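Cytokinin riboside 5'-monophosphate phosphoribohydrolase (Corynebacterium glutamicum, PDB 5WQ3) belongs to the SLOG clan and folds as a Rossmann-like alpha/beta domain around a parallel sheet. Local coordinates at residues S163-C168 / K240-A245. Numbering follows the deposited sequence.
Sequences SQAFVC and KFIVDA
I242 reaches from helix 235-246 onto A165 and V167, and its two branches divide the work. CG2 meets the methyl CB of A165 at 3.9 Å, where the backbones also come nearest, with the CA atoms of A165 and I242 7.1 Å apart. The other branch is extended (chi2 175°) and carries CD1 on to V167 CG2, at 3.8 Å. V167 has CG1 anti to its backbone N (chi1 179°), which leaves CG2 beside that nitrogen as the methyl that meets the helix; the valine and isoleucine side chains cross at about a right angle. This contact is wholly apolar and small, 112 Å² over both sides, and consists of one helix residue packed on two residues, A165 and V167, two positions apart. Whereas this packed side is buried, the solvent side of the helix carries the exposed K240 and D244, one turn apart and joined by a salt bridge, K240 NZ to the syn lone pair of D244 OD2 at 2.8 Å. The contact joins helix 235-246, near the C-terminus, to a central strand of the parallel sheet in a Rossmann-like alpha/beta fold. Strand 166-168 lies between strands 70-74 and 196-199, and V167 also touches V71 of the former and V197 and I199 of the latter, while Y101 touches I242. At this strand helix 235-246 packs on the side of A165 and V167, while F166 turns the other way, to helix 173-188.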
loop_
_atom_site.group_PDB
_atom_site.type_symbol
_atom_site.label_atom_id
_atom_site.label_comp_id
_atom_site.label_asym_id
_atom_site.label_seq_id
_atom_site.Cartn_x
_atom_site.Cartn_y
_atom_site.Cartn_z
ATOM N N SER C 163 -63.142 1.452 30.698
ATOM C CA SER C 163 -63.138 2.692 31.454
ATOM C C SER C 163 -64.522 3.363 31.298
ATOM O O SER C 163 -65.307 2.955 30.476
ATOM C CB SER C 163 -61.997 3.576 31.005
ATOM O OG SER C 163 -62.349 4.248 29.830
ATOM N N GLN C 164 -64.845 4.336 32.124
ATOM C CA GLN C 164 -66.180 4.981 32.111
ATOM C C GLN C 164 -66.068 6.523 31.989
ATOM O O GLN C 164 -67.023 7.227 32.198
ATOM C CB GLN C 164 -66.921 4.632 33.403
ATOM C CG GLN C 164 -67.131 3.112 33.598
ATOM C CD GLN C 164 -65.937 2.361 34.160
ATOM O OE1 GLN C 164 -65.331 2.759 35.154
ATOM N NE2 GLN C 164 -65.659 1.183 33.580
ATOM N N ALA C 165 -64.916 7.018 31.612
ATOM C CA ALA C 165 -64.749 8.464 31.418
ATOM C C ALA C 165 -63.479 8.623 30.627
ATOM O O ALA C 165 -62.608 7.771 30.692
ATOM C CB ALA C 165 -64.622 9.191 32.769
ATOM N N PHE C 166 -63.408 9.689 29.815
ATOM C CA PHE C 166 -62.236 10.060 29.053
ATOM C C PHE C 166 -61.864 11.506 29.468
ATOM O O PHE C 166 -62.712 12.398 29.459
ATOM C CB PHE C 166 -62.503 10.131 27.539
ATOM C CG PHE C 166 -62.306 8.832 26.752
ATOM C CD1 PHE C 166 -62.133 7.622 27.370
ATOM C CD2 PHE C 166 -62.397 8.856 25.344
ATOM C CE1 PHE C 166 -62.009 6.455 26.616
ATOM C CE2 PHE C 166 -62.280 7.702 24.584
ATOM C CZ PHE C 166 -62.086 6.476 25.236
ATOM N N VAL C 167 -60.597 11.696 29.772
ATOM C CA VAL C 167 -59.988 13.010 29.953
ATOM C C VAL C 167 -58.878 13.222 28.937
ATOM O O VAL C 167 -57.984 12.437 28.801
ATOM C CB VAL C 167 -59.359 13.141 31.336
ATOM C CG1 VAL C 167 -58.709 14.526 31.505
ATOM C CG2 VAL C 167 -60.409 12.919 32.377
ATOM N N CYS C 168 -58.946 14.321 28.200
ATOM C CA CYS C 168 -57.937 14.587 27.170
ATOM C C CYS C 168 -57.108 15.770 27.570
ATOM O O CYS C 168 -57.602 16.899 27.553
ATOM C CB CYS C 168 -58.632 14.888 25.849
ATOM S SG CYS C 168 -59.585 13.498 25.160
ATOM N N LYS C 240 -64.077 15.986 40.130
ATOM C CA LYS C 240 -65.444 16.185 40.615
ATOM C C LYS C 240 -66.531 16.099 39.556
ATOM O O LYS C 240 -67.594 15.594 39.849
ATOM C CB LYS C 240 -65.578 17.562 41.349
ATOM C CG LYS C 240 -66.856 17.667 42.163
ATOM C CD LYS C 240 -67.045 19.078 42.791
ATOM C CE LYS C 240 -68.112 19.040 43.905
ATOM N NZ LYS C 240 -69.464 18.781 43.359
ATOM N N PHE C 241 -66.288 16.583 38.335
ATOM C CA PHE C 241 -67.250 16.444 37.269
ATOM C C PHE C 241 -67.486 14.934 37.006
ATOM O O PHE C 241 -68.563 14.484 36.848
ATOM C CB PHE C 241 -66.679 17.099 36.058
ATOM C CG PHE C 241 -67.585 17.108 34.872
ATOM C CD1 PHE C 241 -68.568 18.077 34.726
ATOM C CD2 PHE C 241 -67.402 16.159 33.855
ATOM C CE1 PHE C 241 -69.383 18.106 33.587
ATOM C CE2 PHE C 241 -68.177 16.184 32.742
ATOM C CZ PHE C 241 -69.172 17.165 32.579
ATOM N N ILE C 242 -66.436 14.195 37.010
ATOM C CA ILE C 242 -66.496 12.714 36.778
ATOM C C ILE C 242 -67.211 11.979 37.904
ATOM O O ILE C 242 -68.188 11.251 37.682
ATOM C CB ILE C 242 -65.069 12.193 36.550
ATOM C CG1 ILE C 242 -64.509 12.872 35.301
ATOM C CG2 ILE C 242 -65.023 10.638 36.363
ATOM C CD1 ILE C 242 -63.055 12.542 35.019
ATOM N N VAL C 243 -66.762 12.196 39.121
ATOM C CA VAL C 243 -67.447 11.664 40.302
ATOM C C VAL C 243 -68.955 11.937 40.314
ATOM O O VAL C 243 -69.790 11.021 40.502
ATOM C CB VAL C 243 -66.811 12.221 41.600
ATOM C CG1 VAL C 243 -67.713 11.919 42.798
ATOM C CG2 VAL C 243 -65.408 11.681 41.753
ATOM N N ASP C 244 -69.302 13.212 40.100
ATOM C CA ASP C 244 -70.668 13.605 40.094
ATOM C C ASP C 244 -71.420 12.965 38.945
ATOM O O ASP C 244 -72.562 12.543 39.106
ATOM C CB ASP C 244 -70.819 15.150 39.971
ATOM C CG ASP C 244 -70.490 15.845 41.251
ATOM O OD1 ASP C 244 -70.223 15.109 42.246
ATOM O OD2 ASP C 244 -70.413 17.118 41.280
ATOM N N ALA C 245 -70.804 12.893 37.777
ATOM C CA ALA C 245 -71.474 12.253 36.654
ATOM C C ALA C 245 -71.738 10.758 36.931
ATOM O O ALA C 245 -72.683 10.200 36.397
ATOM C CB ALA C 245 -70.636 12.386 35.406
#